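Long-range contacts in 1,4-dihydroxy-2-naphthoyl-CoA hydrolase (Escherichia coli, PDB 4K49), which hydrolyses 1,4-dihydroxy-2-naphthoyl-CoA to 1,4-dihydroxy-2-naphthoate in menaquinone biosynthesis and also acts on a wide range of other acyl-CoA thioesters: residues Ala57-Ala62 and Ile85-Val90; Val81-Asn86 and Arg130-Ile135. All blocks are in the same frame, centred on the assembly; numbering follows the deposited sequence.

Interaction 1 of 2, residues Ala57-Ala62 and Ile85-Val90. With HFQ (2,4-dihydroxyphenacyl coenzyme A), chain E.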
ATOM      1  N   ALA A  57      -2.089  -3.081   2.514  1.00  2.59           N
ATOM      2  CA  ALA A  57      -1.243  -3.355   3.664  1.00  4.18           C
ATOM      3  C   ALA A  57      -0.014  -4.170   3.244  1.00  5.75           C
ATOM      4  O   ALA A  57       1.101  -3.917   3.717  1.00  2.49           O
ATOM      5  CB  ALA A  57      -2.040  -4.061   4.755  1.00  3.30           C
ATOM      6  N   SER A  58      -0.208  -5.143   2.357  1.00  3.27           N
ATOM      7  CA  SER A  58       0.925  -5.865   1.775  1.00  5.00           C
ATOM      8  C   SER A  58       1.899  -4.907   1.098  1.00  1.52           C
ATOM      9  O   SER A  58       3.128  -5.021   1.243  1.00  2.63           O
ATOM     10  CB  SER A  58       0.445  -6.936   0.788  1.00  3.00           C
ATOM     11  OG  SER A  58      -0.185  -7.997   1.485  1.00  9.04           O
ATOM     12  N   VAL A  59       1.365  -3.935   0.379  1.00  3.55           N
ATOM     13  CA  VAL A  59       2.228  -2.976  -0.288  1.00  2.34           C
ATOM     14  C   VAL A  59       2.904  -2.040   0.721  1.00  1.58           C
ATOM     15  O   VAL A  59       4.031  -1.595   0.501  1.00  4.99           O
ATOM     16  CB  VAL A  59       1.464  -2.207  -1.379  1.00  2.21           C
ATOM     17  CG1 VAL A  59       2.384  -1.188  -2.079  1.00  0.74           C
ATOM     18  CG2 VAL A  59       0.896  -3.189  -2.390  1.00  3.69           C
ATOM     19  N   VAL A  60       2.245  -1.758   1.840  1.00  1.48           N
ATOM     20  CA  VAL A  60       2.898  -0.942   2.863  1.00  1.75           C
ATOM     21  C   VAL A  60       4.136  -1.678   3.382  1.00  3.88           C
ATOM     22  O   VAL A  60       5.232  -1.099   3.518  1.00  1.80           O
ATOM     23  CB  VAL A  60       1.961  -0.607   4.034  1.00  2.45           C
ATOM     24  CG1 VAL A  60       2.750   0.052   5.153  1.00  1.04           C
ATOM     25  CG2 VAL A  60       0.846   0.342   3.576  1.00  1.92           C
ATOM     26  N   LEU A  61       3.970  -2.963   3.636  1.00  1.33           N
ATOM     27  CA  LEU A  61       5.103  -3.787   4.064  1.00  1.86           C
ATOM     28  C   LEU A  61       6.213  -3.789   3.014  1.00  3.47           C
ATOM     29  O   LEU A  61       7.375  -3.583   3.342  1.00  1.04           O
ATOM     30  CB  LEU A  61       4.639  -5.213   4.350  1.00  1.07           C
ATOM     31  CG  LEU A  61       5.723  -6.188   4.822  1.00  4.70           C
ATOM     32  CD1 LEU A  61       6.421  -5.730   6.113  1.00  1.93           C
ATOM     33  CD2 LEU A  61       5.106  -7.552   4.988  1.00  1.38           C
ATOM     34  N   ALA A  62       5.856  -4.017   1.750  1.00  1.02           N
ATOM     35  CA  ALA A  62       6.860  -4.037   0.688  1.00  1.87           C
ATOM     36  C   ALA A  62       7.584  -2.698   0.562  1.00  4.15           C
ATOM     37  O   ALA A  62       8.816  -2.650   0.475  1.00  3.37           O
ATOM     38  CB  ALA A  62       6.227  -4.437  -0.637  1.00  1.20           C
ATOM     39  N   ILE A  85       5.852   1.671  -7.285  1.00  3.16           N
ATOM     40  CA  ILE A  85       5.704   0.409  -6.588  1.00  4.81           C
ATOM     41  C   ILE A  85       4.673  -0.424  -7.313  1.00  4.56           C
ATOM     42  O   ILE A  85       3.703   0.114  -7.836  1.00  6.70           O
ATOM     43  CB  ILE A  85       5.291   0.621  -5.095  1.00  4.60           C
ATOM     44  CG1 ILE A  85       5.074  -0.715  -4.393  1.00 15.46           C
ATOM     45  CG2 ILE A  85       4.020   1.417  -4.988  1.00  6.05           C
ATOM     46  CD1 ILE A  85       6.232  -1.137  -3.572  1.00  7.00           C
ATOM     47  N   ASN A  86       4.893  -1.733  -7.378  1.00  4.02           N
ATOM     48  CA  ASN A  86       3.888  -2.616  -7.953  1.00  3.20           C
ATOM     49  C   ASN A  86       3.897  -3.950  -7.228  1.00  4.87           C
ATOM     50  O   ASN A  86       4.882  -4.292  -6.571  1.00  2.90           O
ATOM     51  CB  ASN A  86       4.123  -2.808  -9.449  1.00  3.83           C
ATOM     52  CG  ASN A  86       5.525  -3.309  -9.762  1.00  6.67           C
ATOM     53  OD1 ASN A  86       5.802  -4.504  -9.662  1.00  6.07           O
ATOM     54  ND2 ASN A  86       6.412  -2.397 -10.159  1.00  5.94           N
ATOM     55  N   ALA A  87       2.789  -4.688  -7.329  1.00  4.10           N
ATOM     56  CA  ALA A  87       2.637  -5.932  -6.592  1.00  5.13           C
ATOM     57  C   ALA A  87       1.573  -6.811  -7.211  1.00  7.86           C
ATOM     58  O   ALA A  87       0.597  -6.319  -7.793  1.00  4.39           O
ATOM     59  CB  ALA A  87       2.293  -5.651  -5.133  1.00  4.35           C
ATOM     60  N   ASN A  88       1.767  -8.118  -7.083  1.00  4.81           N
ATOM     61  CA  ASN A  88       0.743  -9.066  -7.458  1.00  2.49           C
ATOM     62  C   ASN A  88       0.266  -9.744  -6.185  1.00  5.81           C
ATOM     63  O   ASN A  88       1.086 -10.228  -5.388  1.00  4.34           O
ATOM     64  CB  ASN A  88       1.299 -10.108  -8.427  1.00  4.78           C
ATOM     65  CG  ASN A  88       0.211 -10.923  -9.074  1.00 14.18           C
ATOM     66  OD1 ASN A  88      -0.432 -11.755  -8.419  1.00  8.73           O
ATOM     67  ND2 ASN A  88      -0.026 -10.679 -10.365  1.00  4.86           N
ATOM     68  N   HIS A  89      -1.045  -9.762  -5.983  1.00  2.98           N
ATOM     69  CA  HIS A  89      -1.631 -10.440  -4.835  1.00  3.51           C
ATOM     70  C   HIS A  89      -1.950 -11.886  -5.221  1.00  3.72           C
ATOM     71  O   HIS A  89      -3.011 -12.166  -5.786  1.00  4.63           O
ATOM     72  CB  HIS A  89      -2.894  -9.696  -4.358  1.00  4.65           C
ATOM     73  CG  HIS A  89      -2.665  -8.240  -4.052  1.00  4.98           C
ATOM     74  ND1 HIS A  89      -1.758  -7.812  -3.104  1.00  5.88           N
ATOM     75  CD2 HIS A  89      -3.236  -7.119  -4.559  1.00  2.89           C
ATOM     76  CE1 HIS A  89      -1.770  -6.489  -3.048  1.00  7.01           C
ATOM     77  NE2 HIS A  89      -2.666  -6.042  -3.915  1.00  4.56           N
ATOM     78  N   VAL A  90      -1.021 -12.800  -4.937  1.00  6.76           N
ATOM     79  CA  VAL A  90      -1.137 -14.171  -5.434  1.00  7.38           C
ATOM     80  C   VAL A  90      -1.924 -15.092  -4.497  1.00  8.76           C
ATOM     81  O   VAL A  90      -2.482 -16.093  -4.936  1.00  8.46           O
ATOM     82  CB  VAL A  90       0.246 -14.807  -5.757  1.00 13.27           C
ATOM     83  CG1 VAL A  90       1.046 -13.920  -6.692  1.00 13.08           C
ATOM     84  CG2 VAL A  90       1.022 -15.024  -4.507  1.00 10.19           C
TER
HETATM   85  CB  HFQ E 201      -8.333  -6.206  -2.221  1.00  8.15           C
HETATM   86  N1A HFQ E 201     -15.262 -17.191  -3.540  1.00 44.75           N
HETATM   87  O1A HFQ E 201      -7.810 -21.204  -8.258  1.00 21.48           O
HETATM   88  P1A HFQ E 201      -7.453 -19.817  -7.651  1.00 25.10           P
HETATM   89  C1B HFQ E 201      -8.479  -5.249  -0.998  1.00 11.86           C
HETATM   90  O1B HFQ E 201      -7.479  -5.049  -0.235  1.00  7.74           O
HETATM   91  C1D HFQ E 201     -10.559 -18.814  -3.627  1.00 37.25           C
HETATM   92  S1P HFQ E 201      -8.526  -7.948  -1.840  1.00  8.18           S
HETATM   93  C2A HFQ E 201     -14.295 -17.049  -2.619  1.00 45.65           C
HETATM   94  O2A HFQ E 201      -5.928 -19.661  -7.541  1.00 20.50           O
HETATM   95  P2A HFQ E 201      -7.198 -17.921  -9.586  1.00 15.65           P
HETATM   96  C2B HFQ E 201      -9.751  -4.569  -0.661  1.00  6.72           C
HETATM   97  O2B HFQ E 201     -13.189  -2.480   0.408  1.00 11.79           O
HETATM   98  C2D HFQ E 201     -10.305 -20.186  -3.768  1.00 39.02           C
HETATM   99  O2D HFQ E 201     -10.970 -20.972  -2.778  1.00 48.50           O
HETATM  100  C2P HFQ E 201      -7.075  -8.499  -0.976  1.00  5.30           C
HETATM  101  N3A HFQ E 201     -13.068 -17.564  -2.819  1.00 43.55           N
HETATM  102  O3A HFQ E 201      -8.068 -18.698  -8.516  1.00 17.53           O
HETATM  103  C3B HFQ E 201      -9.657  -3.383   0.064  1.00  4.37           C
HETATM  104  O3B HFQ E 201     -11.126  -6.226  -1.762  1.00  9.60           O
HETATM  105  C3D HFQ E 201      -8.885 -20.367  -3.730  1.00 33.48           C
HETATM  106  O3D HFQ E 201      -8.462 -20.936  -2.469  1.00 55.26           O
HETATM  107  P3D HFQ E 201      -7.497 -22.269  -2.460  1.00 65.94           P
HETATM  108  C3P HFQ E 201      -5.835  -8.623  -1.798  1.00  4.73           C
HETATM  109  C4A HFQ E 201     -12.789 -18.234  -3.960  1.00 40.43           C
HETATM  110  O4A HFQ E 201      -6.651 -18.887 -10.539  1.00 11.87           O
HETATM  111  C4B HFQ E 201     -10.788  -2.704   0.420  1.00  7.61           C
HETATM  112  C4D HFQ E 201      -8.293 -19.075  -3.940  1.00 35.84           C
HETATM  113  O4D HFQ E 201      -9.407 -18.157  -4.138  1.00 36.88           O
HETATM  114  N4P HFQ E 201      -5.952  -9.533  -2.822  1.00  6.19           N
HETATM  115  C5A HFQ E 201     -13.763 -18.403  -4.941  1.00 36.26           C
HETATM  116  O5A HFQ E 201      -8.146 -16.928 -10.295  1.00 11.85           O
HETATM  117  C5B HFQ E 201     -12.049  -3.191   0.047  1.00  6.69           C
HETATM  118  C5D HFQ E 201      -7.485 -19.130  -5.166  1.00 22.91           C
HETATM  119  O5D HFQ E 201      -8.125 -19.708  -6.236  1.00 21.54           O
HETATM  120  C5P HFQ E 201      -6.006 -10.917  -2.518  1.00  9.50           C
HETATM  121  O5P HFQ E 201      -5.916 -11.328  -1.304  1.00  5.59           O
HETATM  122  C6A HFQ E 201     -15.045 -17.851  -4.700  1.00 32.32           C
HETATM  123  N6A HFQ E 201     -16.104 -17.986  -5.669  1.00 37.60           N
HETATM  124  O6A HFQ E 201      -6.079 -17.094  -8.868  1.00 15.56           O
HETATM  125  C6B HFQ E 201     -12.150  -4.380  -0.684  1.00 10.88           C
HETATM  126  C6P HFQ E 201      -6.130 -11.939  -3.621  1.00  5.58           C
HETATM  127  N7A HFQ E 201     -13.184 -19.114  -5.966  1.00 39.87           N
HETATM  128  O7A HFQ E 201      -7.866 -23.216  -3.720  1.00 59.26           O
HETATM  129  C7B HFQ E 201     -11.010  -5.066  -1.029  1.00  8.41           C
HETATM  130  C7P HFQ E 201      -5.153 -13.119  -3.479  1.00  6.20           C
HETATM  131  C8A HFQ E 201     -11.903 -19.384  -5.641  1.00 43.78           C
HETATM  132  O8A HFQ E 201      -6.104 -21.858  -2.536  1.00 51.13           O
HETATM  133  N8P HFQ E 201      -4.911 -13.840  -4.728  1.00  5.32           N
HETATM  134  N9A HFQ E 201     -11.661 -18.844  -4.428  1.00 45.91           N
HETATM  135  O9A HFQ E 201      -7.717 -23.047  -1.156  1.00 67.77           O
HETATM  136  C9P HFQ E 201      -5.855 -14.901  -5.125  1.00 13.11           C
HETATM  137  O9P HFQ E 201      -6.764 -15.157  -4.418  1.00 13.37           O
HETATM  138  CAP HFQ E 201      -5.607 -15.615  -6.447  1.00  8.53           C
HETATM  139  OAP HFQ E 201      -4.303 -15.349  -6.857  1.00 10.79           O
HETATM  140  CBP HFQ E 201      -6.537 -15.081  -7.557  1.00 15.60           C
HETATM  141  CCP HFQ E 201      -6.170 -15.705  -8.845  1.00  9.18           C
HETATM  142  CDP HFQ E 201      -8.015 -15.359  -7.232  1.00 10.86           C
HETATM  143  CEP HFQ E 201      -6.360 -13.619  -7.646  1.00 18.22           C
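Val59 touches three residues of the strand, Ile85, Ala87 and His89, and carries most of the contact. Its CG1 meets Ile85 CG1 at 3.6 Å. The two side chains pass alongside each other, pointing opposite ways. Val59 CG2 turns the other way along the strand and rests on Ala87 CB at 3.9 Å. The first torsion explains this split: CG1 is anti to the backbone N (chi1 180°) and goes to Ile85, while CG2 lies beside that N and goes to Ala87 and His89. One turn on, Ala62 CB reaches the tip of Ile85, with 4.4 Å to CD1.

His89 closes the other end of the contact. Ser58 CB lies at the edge of its ring, 4.5 Å from CE1. Val59 CG2 approaches the same ring obliquely. The pantetheine arm of the bound 2,4-dihydroxyphenacyl-CoA covers one ring face, where C3P lies 3.8 Å over the ring plane, nearer its margin than its centre. The backbone grips the ligand further out. His89 O accepts from ligand N8P at 2.7 Å, and Val90 O accepts from ligand OAP, also at 2.7 Å. His89 NE2 is hydrogen-bonded to Glu63 OE2 of the second subunit, which probably holds the ring in its rotation.

Helix 55-72 lies across the sheet here, its short segment running at 130° to strand 85-89. This is the central helix of the hotdog fold, packed on the strand by small and branched side chains. The strand continues the sheet into the second subunit. The helix meets the strand mainly through carbon atoms. It implies a division of labour: hydrocarbon packing sets the strand against the helix, while the polar groups of His89 and Val90 are left to hold the ligand and the neighbouring subunit's inferred catalytic glutamate.

Interaction 2 of 2, residues Val81-Asn86 and Arg130-Ile135. With HFQ (2,4-dihydroxyphenacyl coenzyme A), chain F.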
ATOM      1  N   VAL A  81      13.564   7.877  -1.632  1.00  7.62           N
ATOM      2  CA  VAL A  81      12.103   7.885  -1.635  1.00  6.46           C
ATOM      3  C   VAL A  81      11.578   6.846  -2.617  1.00  6.04           C
ATOM      4  O   VAL A  81      12.251   6.519  -3.594  1.00  5.07           O
ATOM      5  CB  VAL A  81      11.526   9.270  -2.015  1.00  7.06           C
ATOM      6  CG1 VAL A  81      11.916  10.328  -0.976  1.00  7.82           C
ATOM      7  CG2 VAL A  81      11.998   9.671  -3.413  1.00  7.12           C
ATOM      8  N   GLY A  82      10.377   6.329  -2.363  1.00  5.60           N
ATOM      9  CA  GLY A  82       9.746   5.419  -3.302  1.00  3.80           C
ATOM     10  C   GLY A  82       9.307   6.175  -4.547  1.00  9.25           C
ATOM     11  O   GLY A  82       8.673   7.234  -4.454  1.00  6.13           O
ATOM     12  N   LEU A  83       9.646   5.644  -5.717  1.00  7.82           N
ATOM     13  CA  LEU A  83       9.279   6.287  -6.974  1.00  4.32           C
ATOM     14  C   LEU A  83       8.117   5.560  -7.649  1.00  5.36           C
ATOM     15  O   LEU A  83       7.159   6.185  -8.133  1.00  5.43           O
ATOM     16  CB  LEU A  83      10.492   6.331  -7.909  1.00  2.73           C
ATOM     17  CG  LEU A  83      10.222   7.010  -9.253  1.00  5.76           C
ATOM     18  CD1 LEU A  83       9.927   8.502  -9.081  1.00  6.84           C
ATOM     19  CD2 LEU A  83      11.384   6.796 -10.232  1.00  9.06           C
ATOM     20  N   GLU A  84       8.206   4.234  -7.694  1.00  3.74           N
ATOM     21  CA  GLU A  84       7.156   3.425  -8.311  1.00  2.75           C
ATOM     22  C   GLU A  84       7.066   2.117  -7.571  1.00  3.02           C
ATOM     23  O   GLU A  84       8.086   1.513  -7.241  1.00  3.24           O
ATOM     24  CB  GLU A  84       7.475   3.159  -9.789  1.00  2.30           C
ATOM     25  CG  GLU A  84       6.249   2.760 -10.626  1.00  3.09           C
ATOM     26  CD  GLU A  84       5.967   1.263 -10.639  1.00  9.63           C
ATOM     27  OE1 GLU A  84       6.807   0.478 -10.132  1.00  9.61           O
ATOM     28  OE2 GLU A  84       4.894   0.862 -11.169  1.00  2.82           O
ATOM     29  N   ILE A  85       5.852   1.671  -7.285  1.00  3.16           N
ATOM     30  CA  ILE A  85       5.704   0.409  -6.588  1.00  4.81           C
ATOM     31  C   ILE A  85       4.673  -0.424  -7.313  1.00  4.56           C
ATOM     32  O   ILE A  85       3.703   0.114  -7.836  1.00  6.70           O
ATOM     33  CB  ILE A  85       5.291   0.621  -5.095  1.00  4.60           C
ATOM     34  CG1 ILE A  85       5.074  -0.715  -4.393  1.00 15.46           C
ATOM     35  CG2 ILE A  85       4.020   1.417  -4.988  1.00  6.05           C
ATOM     36  CD1 ILE A  85       6.232  -1.137  -3.572  1.00  7.00           C
ATOM     37  N   ASN A  86       4.893  -1.733  -7.378  1.00  4.02           N
ATOM     38  CA  ASN A  86       3.888  -2.616  -7.953  1.00  3.20           C
ATOM     39  C   ASN A  86       3.897  -3.950  -7.228  1.00  4.87           C
ATOM     40  O   ASN A  86       4.882  -4.292  -6.571  1.00  2.90           O
ATOM     41  CB  ASN A  86       4.123  -2.808  -9.449  1.00  3.83           C
ATOM     42  CG  ASN A  86       5.525  -3.309  -9.762  1.00  6.67           C
ATOM     43  OD1 ASN A  86       5.802  -4.504  -9.662  1.00  6.07           O
ATOM     44  ND2 ASN A  86       6.412  -2.397 -10.159  1.00  5.94           N
ATOM     45  N   ARG A 130       7.607  -5.273  -6.505  1.00  5.20           N
ATOM     46  CA  ARG A 130       8.837  -4.652  -6.983  1.00  3.64           C
ATOM     47  C   ARG A 130       8.754  -3.155  -6.713  1.00  4.42           C
ATOM     48  O   ARG A 130       7.717  -2.533  -6.961  1.00  3.05           O
ATOM     49  CB  ARG A 130       8.999  -4.938  -8.482  1.00  5.10           C
ATOM     50  CG  ARG A 130      10.313  -4.520  -9.096  1.00 12.91           C
ATOM     51  CD  ARG A 130      10.389  -5.062 -10.536  1.00  8.29           C
ATOM     52  NE  ARG A 130       9.367  -4.474 -11.401  1.00  6.45           N
ATOM     53  CZ  ARG A 130       8.381  -5.143 -11.992  1.00  6.38           C
ATOM     54  NH1 ARG A 130       7.520  -4.499 -12.759  1.00  7.16           N
ATOM     55  NH2 ARG A 130       8.244  -6.447 -11.809  1.00  7.58           N
ATOM     56  N   LEU A 131       9.829  -2.582  -6.185  1.00  2.75           N
ATOM     57  CA  LEU A 131       9.838  -1.175  -5.797  1.00  4.09           C
ATOM     58  C   LEU A 131      11.006  -0.497  -6.453  1.00  7.38           C
ATOM     59  O   LEU A 131      12.126  -1.013  -6.424  1.00  4.62           O
ATOM     60  CB  LEU A 131       9.958  -1.019  -4.269  1.00  4.75           C
ATOM     61  CG  LEU A 131      10.369   0.371  -3.746  1.00  4.23           C
ATOM     62  CD1 LEU A 131       9.277   1.427  -3.936  1.00  5.85           C
ATOM     63  CD2 LEU A 131      10.847   0.327  -2.280  1.00  5.34           C
ATOM     64  N   THR A 132      10.739   0.654  -7.057  1.00  3.30           N
ATOM     65  CA  THR A 132      11.792   1.472  -7.642  1.00  3.19           C
ATOM     66  C   THR A 132      11.931   2.702  -6.760  1.00  5.08           C
ATOM     67  O   THR A 132      10.940   3.396  -6.472  1.00  5.36           O
ATOM     68  CB  THR A 132      11.436   1.914  -9.074  1.00  4.82           C
ATOM     69  OG1 THR A 132      11.201   0.757  -9.898  1.00  3.59           O
ATOM     70  CG2 THR A 132      12.574   2.731  -9.679  1.00  4.14           C
ATOM     71  N   THR A 133      13.153   2.973  -6.312  1.00  2.83           N
ATOM     72  CA  THR A 133      13.398   4.163  -5.501  1.00  4.03           C
ATOM     73  C   THR A 133      14.174   5.217  -6.285  1.00  4.02           C
ATOM     74  O   THR A 133      14.794   4.921  -7.312  1.00  5.02           O
ATOM     75  CB  THR A 133      14.208   3.830  -4.235  1.00  2.89           C
ATOM     76  OG1 THR A 133      15.497   3.340  -4.623  1.00  4.73           O
ATOM     77  CG2 THR A 133      13.490   2.785  -3.376  1.00  5.83           C
ATOM     78  N   ALA A 134      14.128   6.446  -5.781  1.00  6.55           N
ATOM     79  CA  ALA A 134      14.950   7.535  -6.290  1.00  9.17           C
ATOM     80  C   ALA A 134      15.843   8.005  -5.152  1.00  4.22           C
ATOM     81  O   ALA A 134      15.378   8.178  -4.012  1.00  4.15           O
ATOM     82  CB  ALA A 134      14.086   8.672  -6.795  1.00  5.47           C
ATOM     83  N   ILE A 135      17.126   8.186  -5.462  1.00  9.15           N
ATOM     84  CA  ILE A 135      18.097   8.654  -4.483  1.00  5.21           C
ATOM     85  C   ILE A 135      18.211  10.167  -4.623  1.00 11.98           C
ATOM     86  O   ILE A 135      18.530  10.667  -5.699  1.00  7.69           O
ATOM     87  CB  ILE A 135      19.492   7.996  -4.715  1.00  6.62           C
ATOM     88  CG1 ILE A 135      19.392   6.470  -4.604  1.00  9.81           C
ATOM     89  CG2 ILE A 135      20.533   8.560  -3.731  1.00  6.06           C
ATOM     90  CD1 ILE A 135      20.671   5.720  -4.980  1.00 11.03           C
TER
HETATM   91  CB  HFQ F 201       8.972   5.851   0.464  1.00  7.18           C
HETATM   92  N1A HFQ F 201      13.936  17.169  -2.869  1.00 28.17           N
HETATM   93  O1A HFQ F 201       9.936  17.877 -11.586  1.00 15.47           O
HETATM   94  P1A HFQ F 201       9.017  17.020 -10.697  1.00 19.09           P
HETATM   95  C1B HFQ F 201       8.338   5.342   1.793  1.00  6.64           C
HETATM   96  O1B HFQ F 201       7.069   5.324   1.895  1.00  3.16           O
HETATM   97  C1D HFQ F 201      10.364  18.493  -5.992  1.00 18.09           C
HETATM   98  S1P HFQ F 201       8.997   7.635   0.393  1.00  6.04           S
HETATM   99  C2A HFQ F 201      12.694  17.610  -2.612  1.00 25.58           C
HETATM  100  O2A HFQ F 201       7.541  17.304 -11.022  1.00 25.58           O
HETATM  101  P2A HFQ F 201      10.727  14.861 -10.645  1.00 18.96           P
HETATM  102  C2B HFQ F 201       9.169   4.910   2.941  1.00  6.82           C
HETATM  103  O2B HFQ F 201      11.355   3.564   6.204  1.00 13.54           O
HETATM  104  C2D HFQ F 201      10.321  19.305  -7.142  1.00 25.35           C
HETATM  105  O2D HFQ F 201      10.882  20.607  -6.932  1.00 18.81           O
HETATM  106  C2P HFQ F 201       7.322   8.190   0.196  1.00  3.70           C
HETATM  107  N3A HFQ F 201      11.853  17.923  -3.614  1.00 25.86           N
HETATM  108  O3A HFQ F 201       9.298  15.504 -10.916  1.00 16.53           O
HETATM  109  C3B HFQ F 201       8.597   3.998   3.838  1.00  6.54           C
HETATM  110  O3B HFQ F 201      11.083   6.274   2.290  1.00  9.91           O
HETATM  111  C3D HFQ F 201       8.913  19.442  -7.367  1.00 14.06           C
HETATM  112  O3D HFQ F 201       8.420  20.330  -6.329  1.00 21.52           O
HETATM  113  P3D HFQ F 201       7.739  21.786  -6.684  1.00 24.22           P
HETATM  114  C3P HFQ F 201       6.707   8.024  -1.158  1.00  4.07           C
HETATM  115  C4A HFQ F 201      12.253  17.800  -4.901  1.00 20.45           C
HETATM  116  O4A HFQ F 201      10.902  13.703 -11.514  1.00 20.74           O
HETATM  117  C4B HFQ F 201       9.325   3.562   4.915  1.00  6.74           C
HETATM  118  C4D HFQ F 201       8.387  18.135  -7.080  1.00 20.81           C
HETATM  119  O4D HFQ F 201       9.387  17.491  -6.240  1.00 15.89           O
HETATM  120  N4P HFQ F 201       7.418   8.546  -2.215  1.00  4.03           N
HETATM  121  C5A HFQ F 201      13.528  17.351  -5.209  1.00 20.07           C
HETATM  122  O5A HFQ F 201      11.866  15.844 -10.930  1.00 22.00           O
HETATM  123  C5B HFQ F 201      10.630   4.023   5.113  1.00  5.19           C
HETATM  124  C5D HFQ F 201       8.220  17.386  -8.332  1.00 12.73           C
HETATM  125  O5D HFQ F 201       9.293  17.352  -9.191  1.00 19.85           O
HETATM  126  C5P HFQ F 201       7.545   9.945  -2.397  1.00  9.35           C
HETATM  127  O5P HFQ F 201       6.985  10.767  -1.585  1.00  4.36           O
HETATM  128  C6A HFQ F 201      14.392  17.027  -4.133  1.00 21.28           C
HETATM  129  N6A HFQ F 201      15.729  16.547  -4.384  1.00 20.29           N
HETATM  130  O6A HFQ F 201      10.745  14.469  -9.136  1.00 11.54           O
HETATM  131  C6B HFQ F 201      11.207   4.936   4.222  1.00  9.88           C
HETATM  132  C6P HFQ F 201       8.326  10.507  -3.561  1.00  3.36           C
HETATM  133  N7A HFQ F 201      13.624  17.328  -6.579  1.00 14.53           N
HETATM  134  O7A HFQ F 201       8.914  22.890  -6.713  1.00 32.67           O
HETATM  135  C7B HFQ F 201      10.481   5.377   3.149  1.00  8.93           C
HETATM  136  C7P HFQ F 201       7.453  11.465  -4.384  1.00  7.13           C
HETATM  137  C8A HFQ F 201      12.468  17.758  -7.114  1.00 20.00           C
HETATM  138  O8A HFQ F 201       7.084  21.738  -7.978  1.00 21.04           O
HETATM  139  N8P HFQ F 201       7.980  11.838  -5.684  1.00  3.04           N
HETATM  140  N9A HFQ F 201      11.641  18.049  -6.090  1.00 23.63           N
HETATM  141  O9A HFQ F 201       6.727  22.135  -5.583  1.00 17.63           O
HETATM  142  C9P HFQ F 201       8.932  12.951  -5.762  1.00  8.86           C
HETATM  143  O9P HFQ F 201       9.247  13.512  -4.774  1.00  8.78           O
HETATM  144  CAP HFQ F 201       9.459  13.314  -7.140  1.00  9.33           C
HETATM  145  OAP HFQ F 201       8.896  12.468  -8.101  1.00  8.52           O
HETATM  146  CBP HFQ F 201      10.983  13.178  -7.207  1.00 10.72           C
HETATM  147  CCP HFQ F 201      11.332  13.340  -8.622  1.00  9.71           C
HETATM  148  CDP HFQ F 201      11.627  14.303  -6.373  1.00 10.93           C
HETATM  149  CEP HFQ F 201      11.389  11.848  -6.714  1.00  9.11           C
HETATM  150  O   HOH W   1       9.056  -0.680  -9.386  1.00  3.91           O
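Val81 and Ala134 form a hydrogen-bonded antiparallel pair, with Val81 N giving to Ala134 O and Ala134 N giving to Val81 O. Their side chains also meet, Val81 CG2 to Ala134 CB. Thr132 O accepts two N-H groups, from Leu83 N at 2.7 Å and from Glu84 N at 3.1 Å. The first donor lies in the carbonyl plane, and the second is tilted 19° from it. Thr132 N returns a nearly straight bond to Glu84 O at 2.8 Å. This is a classic beta bulge. Regular pairing resumes with Ile85 and Leu131, and the next hydrogen-bonded pair is Asn86 with Arg130, bonded both ways.

Gly82 and Thr133 form a non-hydrogen-bonded pair, and Gly82 O points out to the ligand. It accepts from N4P of 2,4-dihydroxyphenacyl-CoA at 2.9 Å.

Polar side chains share out their bonds on the face with Glu84, Asn86 and Thr132. Asn86 ND2 donates to the syn lone pair of Glu84 OE1 at 2.9 Å. By dimer symmetry, Asn88 ND2 of the second subunit donates to this OE1 too. The same OE1 accepts a hydrogen bond from a water that is also bonded to Thr132 OG1. Asn86 OD1 sits 3.5 Å above the centre of the Arg130 guanidinium, the two planes 52° apart. An alanine in place of Asn86 would probably cost Glu84 OE1 one of its two amide donors and take the carbonyl oxygen from over the guanidinium. On the other face, Ile85 CD1 packs on Leu131 CB at 3.8 Å, and both side chains lean on Glu63 of helix 55-72.

The antiparallel sheet wrapped on a long helix is the hotdog fold, and Val81 and Gly82, just before the bulge, line its CoA site.

Overall arrangement
The centres of interactions 1 and 2 lie about 12 Å apart, and both use strand 80-89. They share Ile85 and Asn86. Along the chain helix 55-72 comes first, then strand 80-89, and strand 125-135 closes the chain. Interaction 1 sets the helix against the strand's later half; interaction 2 pairs its earlier half with strand 125-135 in the same antiparallel sheet. Each contact meets a different bound ligand. One strand thus contributes to two CoA sites, each completed by the second subunit. The sheet runs on across the interface through this strand, which suits a thioesterase whose active sites are built at the dimer boundary.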